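Local structure of transcriptional regulator, TetR family (Agrobacterium tumefaciens, 2G7S) at residues A[11-16]-A[53-58]; A[16-21]-A[99-104]; A[83-88]-A[159-164]; A[111-116]-A[122-127]; A[138-143]-A[152-157]. The protein probably binds operator DNA as a dimer and regulates transcription, with a helical C-terminal domain likely to sense an unidentified small ligand. All coordinates share one frame; numbering follows the deposited sequence. Where two conformers were deposited one is given.

Interaction 1 of 5, residues A[11-16]-A[53-58]; sequences DDILQC and SDLVCK
L14 and L55 carry most of this contact, with I13 adding a second point of touch on the same leucine. CD2 of L14 comes down on the backbone of the other helix, 3.7 Å from the carbonyl O of L55. The same methyl is 4.0 Å from CB of K58, while the two leucine CD2 atoms stand further apart, at 4.4 Å. L55 swings its CG anti to the backbone N (chi1 -170°), and this carries its other methyl, CD1, across to I13. There CG2 of I13 meets L55 CD1 at 3.7 Å, the two side chains crossing at about a right angle. Everything that touches is apolar or aliphatic apart from the one carbonyl. The helices themselves are steeply crossed, their short axes 82° apart with a closest approach of 10.2 Å. This is part of the packing within the N-terminal DNA-binding domain, as in other TetR regulators: helix 6-24 packs on the start of helix 52-77, and the helix-turn-helix lies between them in the chain. L55 also reaches Y31 and A17, and I13 reaches F49, so the patch joins a wider hydrophobic centre. At the outer border K58 bends at chi2 and runs off from L14. In the conformer described, its NZ can pair with D54 OD1 at 3.2 Å, a salt bridge that need not persist in the other copy.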
# COMPACT_ATOMS: atom_id res chain seq x y z
N ASP A 11 -16.86 21.95 6.67
CA ASP A 11 -15.54 21.98 5.97
C ASP A 11 -14.41 21.73 6.97
O ASP A 11 -13.47 20.97 6.62
CB ASP A 11 -15.28 23.32 5.32
CG ASP A 11 -16.20 23.60 4.12
OD1 ASP A 11 -16.76 22.64 3.55
OD2 ASP A 11 -16.30 24.82 3.75
N ASP A 12 -14.48 22.32 8.16
CA ASP A 12 -13.42 22.08 9.11
C ASP A 12 -13.33 20.61 9.51
O ASP A 12 -12.23 20.08 9.70
CB ASP A 12 -13.62 22.91 10.37
CG ASP A 12 -13.39 24.36 10.18
OD1 ASP A 12 -12.89 24.78 9.11
OD2 ASP A 12 -13.77 25.07 11.15
N ILE A 13 -14.48 19.99 9.72
CA ILE A 13 -14.52 18.55 10.09
C ILE A 13 -13.93 17.74 8.96
O ILE A 13 -13.08 16.85 9.23
CB ILE A 13 -15.94 18.08 10.38
CG1 ILE A 13 -16.45 18.77 11.67
CG2 ILE A 13 -16.02 16.56 10.46
CD1 ILE A 13 -18.03 18.79 11.76
N LEU A 14 -14.31 18.03 7.70
CA LEU A 14 -13.74 17.22 6.61
C LEU A 14 -12.23 17.42 6.45
O LEU A 14 -11.53 16.43 6.19
CB LEU A 14 -14.42 17.60 5.27
CG LEU A 14 -15.86 17.05 5.16
CD1 LEU A 14 -16.55 17.66 3.94
CD2 LEU A 14 -15.93 15.51 5.10
N GLN A 15 -11.76 18.69 6.55
CA GLN A 15 -10.31 19.00 6.48
C GLN A 15 -9.60 18.11 7.53
O GLN A 15 -8.69 17.30 7.24
CB GLN A 15 -10.10 20.50 6.76
CG GLN A 15 -8.63 20.92 6.71
CD GLN A 15 -8.38 22.41 6.71
OE1 GLN A 15 -9.12 23.19 6.13
NE2 GLN A 15 -7.29 22.82 7.35
N CYS A 16 -10.02 18.25 8.77
CA CYS A 16 -9.39 17.54 9.90
C CYS A 16 -9.39 16.03 9.67
O CYS A 16 -8.36 15.36 9.78
CB CYS A 16 -10.14 17.90 11.21
SG CYS A 16 -9.59 16.91 12.59
N SER A 53 -19.22 6.57 8.55
CA SER A 53 -19.11 6.11 7.15
C SER A 53 -19.51 7.23 6.22
O SER A 53 -18.89 7.39 5.15
CB SER A 53 -19.93 4.87 6.90
OG SER A 53 -21.28 5.09 7.03
N ASP A 54 -20.59 7.97 6.58
CA ASP A 54 -20.95 9.06 5.71
C ASP A 54 -19.88 10.18 5.68
O ASP A 54 -19.56 10.73 4.60
CB ASP A 54 -22.24 9.66 6.21
CG ASP A 54 -22.68 10.86 5.35
OD1 ASP A 54 -23.07 10.59 4.18
OD2 ASP A 54 -22.65 11.98 5.87
N LEU A 55 -19.30 10.49 6.84
CA LEU A 55 -18.24 11.49 6.86
C LEU A 55 -17.10 11.08 5.92
O LEU A 55 -16.59 11.88 5.10
CB LEU A 55 -17.76 11.56 8.32
CG LEU A 55 -16.83 12.71 8.63
CD1 LEU A 55 -16.82 12.95 10.21
CD2 LEU A 55 -15.52 12.35 8.19
N VAL A 56 -16.71 9.81 6.03
CA VAL A 56 -15.57 9.37 5.19
C VAL A 56 -15.98 9.26 3.69
O VAL A 56 -15.15 9.61 2.82
CB VAL A 56 -15.01 8.06 5.76
CG1 VAL A 56 -13.90 7.51 4.82
CG2 VAL A 56 -14.44 8.36 7.17
N CYS A 57 -17.22 8.87 3.39
CA CYS A 57 -17.59 8.92 1.97
C CYS A 57 -17.51 10.34 1.45
O CYS A 57 -17.06 10.54 0.31
CB CYS A 57 -19.02 8.43 1.79
SG CYS A 57 -19.21 6.64 1.87
N LYS A 58 -17.96 11.31 2.26
CA LYS A 58 -17.91 12.71 1.81
C LYS A 58 -16.46 13.20 1.64
O LYS A 58 -16.18 14.01 0.77
CB LYS A 58 -18.65 13.60 2.81
CG LYS A 58 -20.14 13.32 2.73
CD LYS A 58 -20.73 14.02 1.52
CE LYS A 58 -22.18 13.58 1.29
NZ LYS A 58 -22.85 13.28 2.55

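Interaction 2 of 5, residues A[16-21]-A[99-104]; sequences CARTLI and ATHPFC
T19 on helix 6-24 and H101 in the loop after helix 81-98 bring the two backbones closest, their CA atoms 6.5 Å apart. The imidazole of H101 reaches across so that its NE2 meets OG1 of T19 edge-on, in the ring plane, in a 3.2 Å hydrogen bond that either could donate. With chi1 near -61°, OG1 of T19 sits beside its own backbone N, where it also makes a weak bond to Q15 O. R18 approaches the ring obliquely: its CD is 3.8 Å from CE1 of H101, and the guanidinium is tilted 33° from the imidazole. One water links the two polar ends, accepting from R18 NH1 at 3.0 Å and, weakly, from H101 ND1. A second water donates to both backbones, to T19 O at 2.8 Å and to T100 O at 2.9 Å. R18 has stronger partners on helix 52-77, a salt bridge from NH1 to E66 and a hydrogen bond from NH2 to Q62. The contact thus lies on the surface between the DNA-binding domain and the C-terminal domain, beside helix 52-77, while the loop's P102 and F103 pack on I22 of helix 6-24 and R173 of helix 154-173.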
# COMPACT_ATOMS: atom_id res chain seq x y z
N CYS A 16 -10.02 18.25 8.77
CA CYS A 16 -9.39 17.54 9.90
C CYS A 16 -9.39 16.03 9.67
O CYS A 16 -8.36 15.36 9.78
CB CYS A 16 -10.14 17.90 11.21
SG CYS A 16 -9.59 16.91 12.59
N ALA A 17 -10.55 15.48 9.31
CA ALA A 17 -10.65 14.04 9.11
C ALA A 17 -9.72 13.60 7.96
O ALA A 17 -9.12 12.51 8.02
CB ALA A 17 -12.05 13.67 8.80
N ARG A 18 -9.59 14.43 6.95
CA ARG A 18 -8.68 14.03 5.82
C ARG A 18 -7.24 13.93 6.37
O ARG A 18 -6.51 12.97 6.07
CB ARG A 18 -8.76 15.04 4.70
CG ARG A 18 -8.00 14.39 3.52
CD ARG A 18 -7.78 15.05 2.26
NE ARG A 18 -8.96 15.68 1.73
CZ ARG A 18 -8.94 16.36 0.57
NH1 ARG A 18 -7.79 16.44 -0.12
NH2 ARG A 18 -10.05 16.99 0.15
N THR A 19 -6.79 14.92 7.14
CA THR A 19 -5.43 14.86 7.64
C THR A 19 -5.25 13.65 8.55
O THR A 19 -4.25 12.93 8.45
CB THR A 19 -5.15 16.17 8.40
OG1 THR A 19 -5.28 17.23 7.47
CG2 THR A 19 -3.77 16.18 9.01
N LEU A 20 -6.25 13.36 9.39
CA LEU A 20 -6.11 12.21 10.31
C LEU A 20 -6.10 10.88 9.53
O LEU A 20 -5.37 9.95 9.89
CB LEU A 20 -7.23 12.17 11.40
CG LEU A 20 -7.28 13.47 12.27
CD1 LEU A 20 -8.45 13.33 13.22
CD2 LEU A 20 -5.93 13.61 13.03
N ILE A 21 -6.97 10.76 8.51
CA ILE A 21 -7.07 9.51 7.81
C ILE A 21 -5.77 9.20 7.02
O ILE A 21 -5.41 7.99 6.85
CB ILE A 21 -8.33 9.48 6.94
CG1 ILE A 21 -9.01 8.16 6.91
CG2 ILE A 21 -8.15 10.28 5.68
CD1 ILE A 21 -10.43 8.17 6.31
N ALA A 99 4.78 17.11 3.50
CA ALA A 99 4.47 16.21 4.60
C ALA A 99 3.19 16.36 5.36
O ALA A 99 3.02 15.69 6.38
CB ALA A 99 5.58 16.07 5.50
N THR A 100 2.31 17.20 4.85
CA THR A 100 1.00 17.41 5.45
C THR A 100 0.08 16.21 5.08
O THR A 100 -0.53 15.58 5.98
CB THR A 100 0.48 18.80 5.01
OG1 THR A 100 1.24 19.81 5.71
CG2 THR A 100 -1.02 18.98 5.26
N HIS A 101 0.06 15.87 3.78
CA HIS A 101 -0.73 14.82 3.11
C HIS A 101 0.22 13.96 2.18
O HIS A 101 0.10 13.96 0.98
CB HIS A 101 -1.79 15.49 2.22
CG HIS A 101 -2.91 16.18 2.99
ND1 HIS A 101 -4.00 16.73 2.34
CD2 HIS A 101 -3.18 16.27 4.32
CE1 HIS A 101 -4.83 17.23 3.24
NE2 HIS A 101 -4.35 16.99 4.45
N PRO A 102 1.21 13.26 2.76
CA PRO A 102 2.22 12.53 2.01
C PRO A 102 1.76 11.14 1.57
O PRO A 102 2.59 10.30 1.26
CB PRO A 102 3.38 12.39 3.02
CG PRO A 102 2.60 12.17 4.34
CD PRO A 102 1.45 13.17 4.23
N PHE A 103 0.46 10.89 1.52
CA PHE A 103 -0.04 9.58 1.10
C PHE A 103 -1.41 9.84 0.46
O PHE A 103 -2.15 10.72 0.94
CB PHE A 103 -0.17 8.62 2.28
CG PHE A 103 0.15 7.15 1.95
CD1 PHE A 103 1.37 6.60 2.26
CD2 PHE A 103 -0.80 6.34 1.37
CE1 PHE A 103 1.67 5.28 1.99
CE2 PHE A 103 -0.52 5.00 1.13
CZ PHE A 103 0.70 4.48 1.41
N CYS A 104 -1.77 9.06 -0.54
CA CYS A 104 -3.08 9.16 -1.16
C CYS A 104 -4.14 8.54 -0.19
O CYS A 104 -3.98 7.42 0.29
CB CYS A 104 -3.02 8.38 -2.46
SG CYS A 104 -4.70 8.16 -3.20
O HOH W 1 -5.23 15.05 0.53
O HOH W 2 -1.62 13.47 7.59

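Interaction 3 of 5, residues A[83-88]-A[159-164]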
# COMPACT_ATOMS: atom_id res chain seq x y z
N GLU A 83 5.41 14.30 -20.59
CA GLU A 83 5.59 15.36 -19.60
C GLU A 83 4.39 15.43 -18.68
O GLU A 83 4.56 15.88 -17.52
CB GLU A 83 5.86 16.70 -20.33
CG GLU A 83 7.19 16.61 -21.10
CD GLU A 83 8.39 16.33 -20.24
OE1 GLU A 83 8.44 16.82 -19.09
OE2 GLU A 83 9.27 15.57 -20.69
N GLN A 84 3.22 14.99 -19.09
CA GLN A 84 2.08 14.90 -18.13
C GLN A 84 2.38 13.84 -17.07
O GLN A 84 2.15 14.10 -15.86
CB GLN A 84 0.79 14.50 -18.90
CG GLN A 84 0.34 15.67 -19.85
CD GLN A 84 -0.75 15.23 -20.82
OE1 GLN A 84 -1.15 14.05 -20.89
NE2 GLN A 84 -1.25 16.18 -21.58
N LEU A 85 2.92 12.68 -17.48
CA LEU A 85 3.27 11.66 -16.47
C LEU A 85 4.40 12.20 -15.57
O LEU A 85 4.36 11.96 -14.33
CB LEU A 85 3.72 10.36 -17.11
CG LEU A 85 2.67 9.75 -18.02
CD1 LEU A 85 3.32 8.57 -18.75
CD2 LEU A 85 1.49 9.26 -17.16
N ARG A 86 5.37 12.89 -16.15
CA ARG A 86 6.48 13.38 -15.31
C ARG A 86 5.94 14.42 -14.31
O ARG A 86 6.38 14.47 -13.12
CB ARG A 86 7.53 14.09 -16.19
CG ARG A 86 8.89 14.35 -15.43
CD ARG A 86 9.87 15.27 -16.24
NE ARG A 86 9.95 14.82 -17.62
CZ ARG A 86 10.66 13.77 -18.01
NH1 ARG A 86 11.43 13.12 -17.11
NH2 ARG A 86 10.65 13.35 -19.30
N ALA A 87 4.99 15.26 -14.74
CA ALA A 87 4.45 16.27 -13.82
C ALA A 87 3.60 15.63 -12.73
O ALA A 87 3.57 16.12 -11.59
CB ALA A 87 3.59 17.31 -14.59
N TYR A 88 2.93 14.53 -13.04
CA TYR A 88 2.16 13.79 -12.01
C TYR A 88 3.12 13.22 -10.94
O TYR A 88 2.83 13.33 -9.72
CB TYR A 88 1.34 12.71 -12.75
CG TYR A 88 0.71 11.70 -11.84
CD1 TYR A 88 -0.40 11.99 -11.09
CD2 TYR A 88 1.23 10.44 -11.73
CE1 TYR A 88 -0.97 10.99 -10.21
CE2 TYR A 88 0.68 9.49 -10.90
CZ TYR A 88 -0.39 9.75 -10.15
OH TYR A 88 -0.96 8.77 -9.34
N GLU A 159 -1.87 0.22 -15.26
CA GLU A 159 -2.01 -0.53 -14.03
C GLU A 159 -0.67 -0.74 -13.35
O GLU A 159 -0.57 -0.64 -12.09
CB GLU A 159 -2.71 -1.86 -14.31
CG GLU A 159 -4.19 -1.75 -14.65
CD GLU A 159 -5.04 -1.39 -13.43
OE1 GLU A 159 -4.75 -1.92 -12.32
OE2 GLU A 159 -6.02 -0.67 -13.64
N ILE A 160 0.40 -0.99 -14.14
CA ILE A 160 1.76 -1.08 -13.53
C ILE A 160 2.16 0.27 -12.98
O ILE A 160 2.72 0.34 -11.85
CB ILE A 160 2.73 -1.62 -14.59
CG1 ILE A 160 2.43 -3.11 -14.89
CG2 ILE A 160 4.19 -1.41 -14.15
CD1 ILE A 160 2.97 -3.58 -16.24
N PHE A 161 1.98 1.33 -13.74
CA PHE A 161 2.47 2.61 -13.20
C PHE A 161 1.67 3.03 -11.94
O PHE A 161 2.25 3.61 -11.00
CB PHE A 161 2.36 3.65 -14.32
CG PHE A 161 2.90 4.99 -13.93
CD1 PHE A 161 4.27 5.19 -13.88
CD2 PHE A 161 2.03 6.07 -13.68
CE1 PHE A 161 4.77 6.45 -13.49
CE2 PHE A 161 2.53 7.32 -13.33
CZ PHE A 161 3.92 7.51 -13.27
N MSE A 162 0.37 2.79 -11.91
CA MSE A 162 -0.39 3.15 -10.70
C MSE A 162 0.08 2.31 -9.54
O MSE A 162 0.26 2.84 -8.40
CB MSE A 162 -1.91 2.88 -10.98
CG MSE A 162 -2.74 3.25 -9.73
SE MSE A 162 -4.64 3.34 -10.10
CE MSE A 162 -4.93 1.43 -10.42
N ALA A 163 0.31 1.00 -9.72
CA ALA A 163 0.76 0.14 -8.64
C ALA A 163 2.15 0.60 -8.16
O ALA A 163 2.49 0.54 -6.97
CB ALA A 163 0.79 -1.30 -9.08
N THR A 164 3.00 0.99 -9.11
CA THR A 164 4.37 1.46 -8.74
C THR A 164 4.27 2.72 -7.90
O THR A 164 5.00 2.85 -6.91
CB THR A 164 5.19 1.70 -10.02
OG1 THR A 164 5.20 0.44 -10.79
CG2 THR A 164 6.60 2.04 -9.65
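The carbonyl O of I160, one turn before T164 and next to the F161 that meets L85 and Y88, is held by two donors of the same residue. OG1 of T164 bonds to it at 2.7 Å and T164 N at 2.8 Å, from opposite faces of the carbonyl plane. The hydroxyl lies well above that plane, 40° out of it, the side chain folding back on its own helical turn. Across the contact itself the work is hydrophobic. CE2 of F161 touches the edge of the Y88 ring, 3.7 Å from Y88 CD2 and equally close to its CE2. The two rings meet edge against edge, and the side chains slide past each other in opposite directions. Both have CG anti to the backbone N (chi1 169° in Y88 and -177° in F161), which sends the rings into the gap between the helices. F161 was modelled in two conformers, of which this is one. These helices, 81-98 and 154-173, belong to the all-helical C-terminal domain of the TetR fold, and the contact is buried within it. L85 adds a looser touch, its CD2 lying 4.4 Å from F161 CE2. Y88 continues edge-to-face onto W92, and helix 180-192 closes in through L189 on L85 and M188 on F161. On a side of helix 81-98 turned from F161, R86 grips E83 side-on, its NE to OE1 at 2.9 Å and NH2 to OE2 at 3.0 Å, while its NH1 forms a salt bridge to E190. T164 also packs on T164 of the second subunit.

Interaction 4 of 5, residues A[111-116]-A[122-127]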
# COMPACT_ATOMS: atom_id res chain seq x y z
N SER A 111 -5.94 -0.47 1.43
CA SER A 111 -5.30 -1.56 2.14
C SER A 111 -6.18 -2.11 3.23
O SER A 111 -5.84 -3.14 3.82
CB SER A 111 -4.01 -1.09 2.79
OG SER A 111 -4.30 -0.17 3.85
N GLU A 112 -7.25 -1.38 3.54
CA GLU A 112 -8.15 -1.81 4.66
C GLU A 112 -9.53 -2.24 4.15
O GLU A 112 -10.47 -2.39 4.95
CB GLU A 112 -8.41 -0.63 5.59
CG GLU A 112 -7.34 0.14 5.98
CD GLU A 112 -7.73 1.39 6.80
OE1 GLU A 112 -8.51 2.31 6.46
OE2 GLU A 112 -6.97 1.54 7.69
N ILE A 113 -9.69 -2.36 2.82
CA ILE A 113 -11.02 -2.67 2.27
C ILE A 113 -11.86 -3.70 3.02
O ILE A 113 -13.06 -3.48 3.23
CB ILE A 113 -10.93 -2.94 0.74
CG1 ILE A 113 -10.88 -1.55 0.03
CG2 ILE A 113 -12.09 -3.79 0.25
CD1 ILE A 113 -10.55 -1.62 -1.45
N PRO A 114 -11.27 -4.82 3.42
CA PRO A 114 -12.14 -5.88 4.04
C PRO A 114 -12.88 -5.40 5.30
O PRO A 114 -13.89 -6.01 5.66
CB PRO A 114 -11.13 -6.97 4.45
CG PRO A 114 -10.06 -6.89 3.33
CD PRO A 114 -9.88 -5.33 3.16
N VAL A 115 -12.41 -4.35 5.97
CA VAL A 115 -13.08 -3.87 7.19
C VAL A 115 -13.81 -2.57 6.96
O VAL A 115 -14.42 -2.04 7.91
CB VAL A 115 -12.13 -3.73 8.39
CG1 VAL A 115 -11.39 -5.10 8.64
CG2 VAL A 115 -11.13 -2.57 8.24
N LEU A 116 -13.77 -2.03 5.75
CA LEU A 116 -14.41 -0.72 5.56
C LEU A 116 -15.92 -0.86 5.28
O LEU A 116 -16.38 -1.86 4.69
CB LEU A 116 -13.82 0.01 4.33
CG LEU A 116 -12.36 0.41 4.48
CD1 LEU A 116 -11.87 1.11 3.22
CD2 LEU A 116 -12.14 1.33 5.69
N LEU A 122 -16.92 1.64 -2.20
CA LEU A 122 -17.32 2.07 -3.55
C LEU A 122 -16.50 3.30 -3.96
O LEU A 122 -16.06 3.39 -5.12
CB LEU A 122 -18.84 2.42 -3.56
CG LEU A 122 -19.78 1.27 -3.40
CD1 LEU A 122 -21.25 1.89 -3.33
CD2 LEU A 122 -19.67 0.31 -4.58
N GLU A 123 -16.38 4.28 -3.05
CA GLU A 123 -15.64 5.50 -3.39
C GLU A 123 -14.15 5.22 -3.66
O GLU A 123 -13.54 5.76 -4.61
CB GLU A 123 -15.77 6.52 -2.25
CG GLU A 123 -17.18 7.14 -2.12
CD GLU A 123 -17.49 8.18 -3.18
OE1 GLU A 123 -16.56 8.74 -3.77
OE2 GLU A 123 -18.71 8.45 -3.37
N VAL A 124 -13.59 4.36 -2.84
CA VAL A 124 -12.14 4.03 -3.00
C VAL A 124 -11.93 3.34 -4.35
O VAL A 124 -10.98 3.67 -5.10
CB VAL A 124 -11.67 3.15 -1.84
CG1 VAL A 124 -10.25 2.64 -2.07
CG2 VAL A 124 -11.74 3.99 -0.54
N ARG A 125 -12.75 2.35 -4.66
CA ARG A 125 -12.54 1.63 -5.93
C ARG A 125 -12.75 2.55 -7.09
O ARG A 125 -12.05 2.40 -8.11
CB ARG A 125 -13.45 0.37 -5.98
CG ARG A 125 -13.01 -0.74 -5.04
CD ARG A 125 -13.89 -1.97 -5.04
NE ARG A 125 -13.14 -3.05 -4.36
CZ ARG A 125 -13.65 -4.13 -3.76
NH1 ARG A 125 -12.85 -5.04 -3.27
NH2 ARG A 125 -14.98 -4.22 -3.56
N ALA A 126 -13.67 3.51 -6.99
CA ALA A 126 -13.92 4.45 -8.09
C ALA A 126 -12.68 5.30 -8.36
O ALA A 126 -12.40 5.65 -9.53
CB ALA A 126 -15.13 5.32 -7.77
N HIS A 127 -11.94 5.66 -7.30
CA HIS A 127 -10.71 6.42 -7.55
C HIS A 127 -9.70 5.54 -8.33
O HIS A 127 -9.05 6.01 -9.24
CB HIS A 127 -10.07 6.77 -6.23
CG HIS A 127 -8.71 7.34 -6.40
ND1 HIS A 127 -8.49 8.62 -6.86
CD2 HIS A 127 -7.48 6.78 -6.20
CE1 HIS A 127 -7.18 8.84 -6.93
NE2 HIS A 127 -6.54 7.72 -6.56
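I113 reaches over to V124 and R125 from a short 3-10 turn, residues 113-115, that leads into the long helix 118-144 of the C-terminal, TetR-type domain. The apolar part is a single side-chain touch: CD1 of I113 stands 4.3 Å from CG1 of V124, a fairly loose fit. The CB of L116 also points toward the helix, but its side chain stops short of close contact, 4.7 Å at the nearest. Backbone bonds hold the turn that presents the isoleucine, V115 N to E112 O at 2.9 Å and L116 N to I113 O at 3.0 Å. Polar groups of both segments reach partners beyond the contact. E112 OE1 accepts from Y26 N in the loop that follows helix 6-24, linking the turn to the DNA-binding domain. S111 O takes a hydrogen bond from R173 NH1 of the second subunit, and R125 works at the same dimer interface, its NH1 donating to R173 O of that subunit and its NE, more weakly, to A174 O of the same neighbour. The remaining contact is aliphatic against guanidinium. R125 is extended from CG to NE, which lays its flat group against I113: CG2 of I113 sits over one face, 3.8 Å from R125 NH1, and CD1 comes to 4.1 Å from NE.

Interaction 5 of 5, residues A[138-143]-A[152-157]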
# COMPACT_ATOMS: atom_id res chain seq x y z
N VAL A 138 -3.43 8.90 -21.07
CA VAL A 138 -2.18 9.61 -21.29
C VAL A 138 -1.24 8.68 -22.06
O VAL A 138 -0.58 9.13 -23.05
CB VAL A 138 -1.52 9.96 -19.95
CG1 VAL A 138 -0.10 10.56 -20.18
CG2 VAL A 138 -2.45 10.95 -19.20
N LEU A 139 -1.12 7.40 -21.64
CA LEU A 139 -0.22 6.51 -22.36
C LEU A 139 -0.66 6.33 -23.85
O LEU A 139 0.18 6.27 -24.76
CB LEU A 139 -0.16 5.15 -21.62
CG LEU A 139 0.58 5.28 -20.27
CD1 LEU A 139 0.24 4.07 -19.47
CD2 LEU A 139 2.09 5.34 -20.48
N GLU A 140 -1.97 6.22 -24.04
CA GLU A 140 -2.48 6.03 -25.42
C GLU A 140 -2.10 7.25 -26.26
O GLU A 140 -1.70 7.09 -27.43
CB GLU A 140 -4.00 5.88 -25.42
CG GLU A 140 -4.41 4.52 -24.93
CD GLU A 140 -5.92 4.45 -24.63
OE1 GLU A 140 -6.53 5.48 -24.24
OE2 GLU A 140 -6.49 3.32 -24.80
N ARG A 141 -2.29 8.48 -25.72
CA ARG A 141 -1.91 9.70 -26.48
C ARG A 141 -0.43 9.67 -26.74
O ARG A 141 0.06 10.13 -27.80
CB ARG A 141 -2.28 10.93 -25.72
CG ARG A 141 -3.83 11.08 -25.65
CD ARG A 141 -4.20 12.52 -25.18
NE ARG A 141 -3.60 12.89 -23.91
CZ ARG A 141 -4.20 12.64 -22.71
NH1 ARG A 141 -5.40 12.01 -22.62
NH2 ARG A 141 -3.60 13.03 -21.59
N GLY A 142 0.37 9.20 -25.78
CA GLY A 142 1.80 9.14 -26.05
C GLY A 142 2.15 8.22 -27.20
O GLY A 142 3.04 8.53 -28.03
N ILE A 143 1.47 7.07 -27.28
CA ILE A 143 1.65 6.21 -28.47
C ILE A 143 1.15 6.92 -29.73
O ILE A 143 1.85 6.93 -30.74
CB ILE A 143 0.89 4.90 -28.29
CG1 ILE A 143 1.56 4.01 -27.21
CG2 ILE A 143 0.80 4.15 -29.64
CD1 ILE A 143 2.91 3.47 -27.61
N GLY A 152 3.17 -4.37 -24.27
CA GLY A 152 1.83 -4.60 -23.73
C GLY A 152 0.95 -3.39 -23.96
O GLY A 152 1.36 -2.41 -24.55
N THR A 153 -0.29 -3.49 -23.50
CA THR A 153 -1.24 -2.44 -23.83
C THR A 153 -1.07 -1.21 -22.95
O THR A 153 -0.45 -1.25 -21.87
CB THR A 153 -2.65 -2.97 -23.57
OG1 THR A 153 -2.80 -3.27 -22.20
CG2 THR A 153 -2.92 -4.25 -24.43
N ALA A 154 -1.69 -0.11 -23.37
CA ALA A 154 -1.67 1.09 -22.53
C ALA A 154 -2.32 0.81 -21.19
O ALA A 154 -1.78 1.24 -20.15
CB ALA A 154 -2.41 2.22 -23.23
N ARG A 155 -3.47 0.11 -21.17
CA ARG A 155 -4.10 -0.17 -19.84
C ARG A 155 -3.19 -1.00 -18.95
O ARG A 155 -3.07 -0.74 -17.74
CB ARG A 155 -5.41 -0.94 -20.06
CG ARG A 155 -6.07 -1.44 -18.78
CD ARG A 155 -6.59 -0.30 -17.97
NE ARG A 155 -7.81 0.21 -18.59
CZ ARG A 155 -8.58 1.19 -18.07
NH1 ARG A 155 -8.21 1.84 -16.94
NH2 ARG A 155 -9.72 1.53 -18.66
N ALA A 156 -2.52 -2.03 -19.52
CA ALA A 156 -1.66 -2.83 -18.64
C ALA A 156 -0.50 -2.00 -18.09
O ALA A 156 -0.12 -2.13 -16.90
CB ALA A 156 -1.06 -4.03 -19.41
N ASN A 157 0.02 -1.09 -18.91
CA ASN A 157 1.07 -0.20 -18.42
C ASN A 157 0.54 0.81 -17.40
O ASN A 157 1.28 1.17 -16.46
CB ASN A 157 1.75 0.50 -19.58
CG ASN A 157 2.79 -0.41 -20.22
OD1 ASN A 157 3.93 -0.47 -19.78
ND2 ASN A 157 2.36 -1.17 -21.26
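The amide of N157, whose CB meets CD1 of L139 at 3.9 Å, turns its ND2 back along its own segment to T153 O. The acceptor lies in the amide plane and the bond is 2.9 Å long, though the donor stands 47° above the plane of the T153 carbonyl. That oxygen also receives N157 N, and ND2 has a further acceptor in T151 O, so the amide's rotation is well fixed. A second flat group, the guanidinium of R141, has CA of V138 over one face near its rim, and its NH2 bonds to Q84. Between the segments A154 is the hub. Its CB is pressed by CG of E140 at 3.5 Å and faces CB of L139 at 4.0 Å. CD1 of L139 goes past that methyl to the backbone, lying 3.5 Å from A154 O. E140 extends beyond CG, leaving only its aliphatic part on the alanine. T153 OG1 accepts from A156 N at 3.0 Å. The result is a classic threonine N-cap: the capped first turn of helix 154-173 packs, through a small alanine, on the last turns of helix 118-144 in the C-terminal domain.

Overall arrangement
From the N terminus, helix 6-24 enters two contacts. Interaction 1 closes the DNA-binding domain by bringing the start of helix 52-77 back onto it across the helix-turn-helix. Interaction 2 shares C16 with it and crosses it along the chain, joining the same helix to the loop 99-104 of the C-terminal domain. Interaction 3 opens before interaction 2 has closed, so those two also cross; it spans the C-terminal domain from helix 81-98 to helix 154-173. Nested inside its loop, one after the other, lie interactions 4 and 5, near the two ends of helix 118-144. Interactions 3 and 5 touch through L85 and V138, whereas interaction 4 packs against both 1 and 2.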